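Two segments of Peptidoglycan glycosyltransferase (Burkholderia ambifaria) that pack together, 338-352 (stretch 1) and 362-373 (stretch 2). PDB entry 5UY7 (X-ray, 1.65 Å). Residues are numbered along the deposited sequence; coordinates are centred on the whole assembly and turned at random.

Stretch 1, residues 338-352: PEEMWNMYTSIGLGQ
Stretch 2, residues 362-373: AAGRLRPWKSWR

Stretch 1 opens as a helix from Pro 338 to Ser 347. Its i to i+4 backbone bonds include Trp 342 N to Pro 338 O at 2.8 Å and Tyr 345 N to Met 341 O at 2.9 Å. Ile 348 (phi/psi -91/13) is the first residue to leave helical geometry. Gly 349 follows at 86/11, where a side chain would be jammed against the preceding carbonyl. Leu 350 N bonds back to Tyr 345 O at 3.0 Å. A type II turn runs from Gly 349 to Gln 352, with Leu 350 at -75/152 and Gly 351 at 75/5.

Outside residues 369-371, stretch 2 has no regular helix. Gly 364 has a positive phi (76/-176), and Leu 366 is at -132/116. Residues 369-371 form a short 3-10 segment. Just after it, Trp 372 N bonds to Trp 369 O at 3.2 Å. Arg 373 is the N-cap position of the next helix.

The two stretches run in opposite directions. CA of Pro 338 lies 5.4 Å from CA of Trp 369, and CA of Gln 352 lies 4.4 Å from CA of Ala 363. Together the stretches bury 730 Å². At the turn, Gly 351 CA comes within 3.1 Å of Ala 363 O. Gln 352 N is 3.2 Å from Ala 363 O, but the angle is too poor for a hydrogen bond. No clear direct hydrogen bond joins the stretches. Most of the side-chain contacts are apolar or aromatic.

The CA-to-CB bond of Trp 342 (chi1 t, chi2 97°) points toward stretch 2. Its CB meets Trp 369 CB at 3.5 Å. Trp 369 (chi1 p, chi2 -97°) places its five-membered ring obliquely to that of Trp 342, with centroids 5.2 Å apart and planes at 58°. Glu 339 (chi1 t, chi2 t) lays its aliphatic part over the Trp 369 six-membered ring. Its CB is 3.6 Å from that ring's centroid and 8° off the normal, a CH-pi contact.

Trp 372 (chi1 m, chi2 7°) packs its buried indole against the helix. Its CE3 is 3.6 Å from Pro 338 CB, and its CZ3 is 3.8 Å from Met 341 CB (chi1 m, chi2 t, chi3 p). Its CH2 is 3.6 Å from Tyr 345 CE2 and meets the edge of the Tyr 345 ring. Trp 372 NE1 donates to Arg 367 O at 2.8 Å, which satisfies the indole nitrogen within its own stretch.

Leu 366 (chi1 t, chi2 p) reaches two aromatic side chains. Its CD1 is 3.8 Å from Tyr 345 CD2 (chi1 m, chi2 -36°), and its CD2 is 3.7 Å from Trp 342 CD1. One water bridges the stretches: it accepts from Trp 342 NE1 at 2.9 Å and donates to Leu 366 O at 2.7 Å.

The CA-to-CB bond of Gln 352 (chi1 m, chi2 t, chi3 72°) points away from stretch 2, and the side chain braces the turn. Its NE2 donates to Thr 346 O at 2.8 Å and to Leu 350 O at 3.0 Å.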

# COMPACT_ATOMS: atom_id res chain seq x y z
N PRO A 338 4.69 -19.32 -8.98
CA PRO A 338 5.38 -18.09 -9.40
C PRO A 338 4.68 -17.37 -10.54
O PRO A 338 4.52 -16.14 -10.48
CB PRO A 338 6.76 -18.61 -9.81
CG PRO A 338 6.98 -19.79 -8.94
CD PRO A 338 5.63 -20.44 -8.79
N GLU A 339 4.24 -18.10 -11.57
CA GLU A 339 3.56 -17.46 -12.69
C GLU A 339 2.30 -16.73 -12.23
O GLU A 339 1.99 -15.65 -12.73
CB GLU A 339 3.23 -18.50 -13.76
CG GLU A 339 2.59 -17.89 -15.00
CD GLU A 339 2.38 -18.90 -16.09
OE1 GLU A 339 2.43 -20.11 -15.80
OE2 GLU A 339 2.15 -18.49 -17.25
N GLU A 340 1.57 -17.31 -11.27
CA GLU A 340 0.35 -16.67 -10.78
C GLU A 340 0.68 -15.36 -10.07
O GLU A 340 0.02 -14.33 -10.30
CB GLU A 340 -0.40 -17.61 -9.83
CG GLU A 340 -1.06 -18.77 -10.54
CD GLU A 340 -1.58 -19.83 -9.60
OE1 GLU A 340 -1.05 -19.97 -8.48
OE2 GLU A 340 -2.53 -20.54 -9.99
N MET A 341 1.69 -15.37 -9.20
CA MET A 341 2.03 -14.16 -8.47
C MET A 341 2.63 -13.11 -9.40
O MET A 341 2.31 -11.92 -9.28
CB MET A 341 3.00 -14.49 -7.33
CG MET A 341 2.38 -15.44 -6.29
SD MET A 341 3.41 -15.60 -4.81
CE MET A 341 3.26 -13.97 -4.10
N TRP A 342 3.47 -13.53 -10.35
CA TRP A 342 4.03 -12.58 -11.31
C TRP A 342 2.95 -11.92 -12.14
O TRP A 342 2.99 -10.71 -12.39
CB TRP A 342 5.04 -13.30 -12.22
CG TRP A 342 5.75 -12.38 -13.19
CD1 TRP A 342 6.99 -11.82 -13.02
CD2 TRP A 342 5.27 -11.93 -14.47
NE1 TRP A 342 7.30 -11.04 -14.11
CE2 TRP A 342 6.27 -11.09 -15.01
CE3 TRP A 342 4.10 -12.14 -15.20
CZ2 TRP A 342 6.14 -10.47 -16.26
CZ3 TRP A 342 3.96 -11.53 -16.44
CH2 TRP A 342 4.98 -10.70 -16.96
N ASN A 343 1.96 -12.69 -12.60
CA ASN A 343 0.88 -12.07 -13.36
C ASN A 343 0.11 -11.08 -12.51
O ASN A 343 -0.33 -10.04 -13.01
CB ASN A 343 -0.04 -13.13 -13.94
CG ASN A 343 0.41 -13.58 -15.32
OD1 ASN A 343 0.34 -12.82 -16.30
ND2 ASN A 343 0.93 -14.79 -15.40
N MET A 344 -0.07 -11.37 -11.21
CA MET A 344 -0.73 -10.41 -10.34
C MET A 344 0.10 -9.15 -10.19
O MET A 344 -0.43 -8.04 -10.30
CB MET A 344 -1.02 -11.04 -8.97
CG MET A 344 -1.75 -10.11 -8.00
SD MET A 344 -0.64 -9.05 -7.03
CE MET A 344 0.18 -10.28 -6.01
N TYR A 345 1.41 -9.30 -9.95
CA TYR A 345 2.27 -8.12 -9.84
C TYR A 345 2.23 -7.28 -11.10
O TYR A 345 2.26 -6.05 -11.05
CB TYR A 345 3.72 -8.53 -9.57
CG TYR A 345 3.97 -9.17 -8.24
CD1 TYR A 345 3.29 -8.75 -7.10
CD2 TYR A 345 4.91 -10.18 -8.12
CE1 TYR A 345 3.54 -9.35 -5.87
CE2 TYR A 345 5.16 -10.77 -6.92
CZ TYR A 345 4.48 -10.36 -5.80
OH TYR A 345 4.76 -10.99 -4.61
N THR A 346 2.18 -7.94 -12.25
CA THR A 346 2.13 -7.21 -13.51
C THR A 346 0.78 -6.54 -13.69
O THR A 346 0.71 -5.43 -14.24
CB THR A 346 2.44 -8.17 -14.66
OG1 THR A 346 3.79 -8.61 -14.53
CG2 THR A 346 2.27 -7.48 -16.00
N SER A 347 -0.29 -7.17 -13.23
CA SER A 347 -1.61 -6.57 -13.39
C SER A 347 -1.76 -5.30 -12.56
O SER A 347 -2.47 -4.38 -12.99
CB SER A 347 -2.72 -7.58 -13.05
OG SER A 347 -2.83 -7.78 -11.66
N ILE A 348 -1.07 -5.20 -11.42
CA ILE A 348 -1.14 -3.98 -10.62
C ILE A 348 -0.03 -3.01 -11.04
O ILE A 348 0.25 -2.02 -10.36
CB ILE A 348 -1.07 -4.26 -9.10
CG1 ILE A 348 0.18 -5.05 -8.72
CG2 ILE A 348 -2.33 -4.99 -8.64
CD1 ILE A 348 0.47 -5.10 -7.22
N GLY A 349 0.60 -3.28 -12.19
CA GLY A 349 1.48 -2.32 -12.81
C GLY A 349 2.92 -2.33 -12.34
O GLY A 349 3.67 -1.40 -12.69
N LEU A 350 3.34 -3.32 -11.56
CA LEU A 350 4.72 -3.34 -11.10
C LEU A 350 5.65 -3.77 -12.23
O LEU A 350 5.25 -4.50 -13.15
CB LEU A 350 4.88 -4.28 -9.91
CG LEU A 350 3.95 -3.99 -8.73
CD1 LEU A 350 4.39 -4.78 -7.52
CD2 LEU A 350 3.94 -2.50 -8.43
N GLY A 351 6.89 -3.29 -12.18
CA GLY A 351 7.87 -3.58 -13.21
C GLY A 351 7.66 -2.82 -14.50
O GLY A 351 8.38 -3.08 -15.48
N GLN A 352 6.71 -1.90 -14.54
CA GLN A 352 6.34 -1.16 -15.73
C GLN A 352 6.30 0.32 -15.38
O GLN A 352 5.67 0.71 -14.39
CB GLN A 352 4.99 -1.60 -16.27
CG GLN A 352 4.85 -3.10 -16.44
CD GLN A 352 3.42 -3.56 -16.32
OE1 GLN A 352 2.60 -3.31 -17.21
NE2 GLN A 352 3.10 -4.22 -15.21
N ALA A 362 10.19 5.65 -13.19
CA ALA A 362 10.87 4.38 -12.95
C ALA A 362 9.93 3.20 -13.17
O ALA A 362 8.75 3.25 -12.82
CB ALA A 362 11.43 4.35 -11.53
N ALA A 363 10.48 2.13 -13.74
CA ALA A 363 9.72 0.90 -13.88
C ALA A 363 9.77 0.04 -12.63
O ALA A 363 8.86 -0.76 -12.40
CB ALA A 363 10.24 0.09 -15.07
N GLY A 364 10.81 0.18 -11.81
CA GLY A 364 11.06 -0.76 -10.74
C GLY A 364 11.64 -2.05 -11.28
O GLY A 364 11.94 -2.19 -12.47
N ARG A 365 11.83 -3.00 -10.37
CA ARG A 365 12.49 -4.26 -10.69
C ARG A 365 11.56 -5.41 -10.31
O ARG A 365 11.17 -5.53 -9.14
CB ARG A 365 13.83 -4.38 -9.97
N LEU A 366 11.20 -6.23 -11.29
CA LEU A 366 10.42 -7.44 -11.08
C LEU A 366 11.13 -8.56 -11.83
O LEU A 366 11.23 -8.52 -13.06
CB LEU A 366 8.98 -7.27 -11.57
CG LEU A 366 8.08 -8.50 -11.40
CD1 LEU A 366 7.93 -8.84 -9.92
CD2 LEU A 366 6.73 -8.27 -12.05
N ARG A 367 11.61 -9.54 -11.10
CA ARG A 367 12.36 -10.60 -11.75
C ARG A 367 11.43 -11.57 -12.47
O ARG A 367 10.30 -11.81 -12.03
CB ARG A 367 13.22 -11.33 -10.72
CG ARG A 367 14.39 -10.46 -10.27
CD ARG A 367 15.20 -11.06 -9.13
NE ARG A 367 15.75 -12.36 -9.47
CZ ARG A 367 15.32 -13.50 -8.94
NH1 ARG A 367 15.87 -14.65 -9.30
NH2 ARG A 367 14.34 -13.48 -8.04
N PRO A 368 11.87 -12.11 -13.61
CA PRO A 368 11.01 -13.02 -14.38
C PRO A 368 10.67 -14.27 -13.59
O PRO A 368 11.53 -14.86 -12.93
CB PRO A 368 11.87 -13.35 -15.61
CG PRO A 368 12.90 -12.28 -15.68
CD PRO A 368 13.17 -11.88 -14.26
N TRP A 369 9.40 -14.68 -13.68
CA TRP A 369 8.90 -15.72 -12.78
C TRP A 369 9.56 -17.07 -13.02
O TRP A 369 9.66 -17.87 -12.09
CB TRP A 369 7.37 -15.84 -12.89
CG TRP A 369 6.83 -16.28 -14.23
CD1 TRP A 369 6.35 -15.48 -15.22
CD2 TRP A 369 6.67 -17.63 -14.69
NE1 TRP A 369 5.92 -16.24 -16.28
CE2 TRP A 369 6.10 -17.56 -15.98
CE3 TRP A 369 6.95 -18.89 -14.15
CZ2 TRP A 369 5.82 -18.70 -16.73
CZ3 TRP A 369 6.67 -20.02 -14.90
CH2 TRP A 369 6.11 -19.92 -16.17
N LYS A 370 10.01 -17.35 -14.24
CA LYS A 370 10.70 -18.61 -14.47
C LYS A 370 12.00 -18.71 -13.67
O LYS A 370 12.52 -19.81 -13.49
CB LYS A 370 11.00 -18.81 -15.95
CG LYS A 370 9.81 -19.25 -16.79
CD LYS A 370 10.27 -19.68 -18.17
CE LYS A 370 9.16 -19.59 -19.19
NZ LYS A 370 8.14 -20.66 -19.02
N SER A 371 12.51 -17.58 -13.17
CA SER A 371 13.78 -17.54 -12.46
C SER A 371 13.63 -17.53 -10.94
O SER A 371 14.64 -17.56 -10.24
CB SER A 371 14.58 -16.32 -12.89
OG SER A 371 13.95 -15.12 -12.46
N TRP A 372 12.40 -17.48 -10.41
CA TRP A 372 12.22 -17.36 -8.97
C TRP A 372 12.64 -18.64 -8.25
O TRP A 372 12.18 -19.73 -8.59
CB TRP A 372 10.75 -17.08 -8.62
CG TRP A 372 10.21 -15.77 -9.06
CD1 TRP A 372 10.82 -14.84 -9.86
CD2 TRP A 372 8.92 -15.23 -8.73
NE1 TRP A 372 9.98 -13.76 -10.04
CE2 TRP A 372 8.81 -13.98 -9.36
CE3 TRP A 372 7.85 -15.70 -7.96
CZ2 TRP A 372 7.67 -13.19 -9.25
CZ3 TRP A 372 6.72 -14.92 -7.86
CH2 TRP A 372 6.64 -13.67 -8.49
N ARG A 373 13.51 -18.49 -7.26
CA ARG A 373 13.68 -19.56 -6.28
C ARG A 373 12.51 -19.52 -5.31
O ARG A 373 11.85 -18.49 -5.14
CB ARG A 373 15.00 -19.41 -5.54
O HOH W 1 9.61 -9.54 -14.95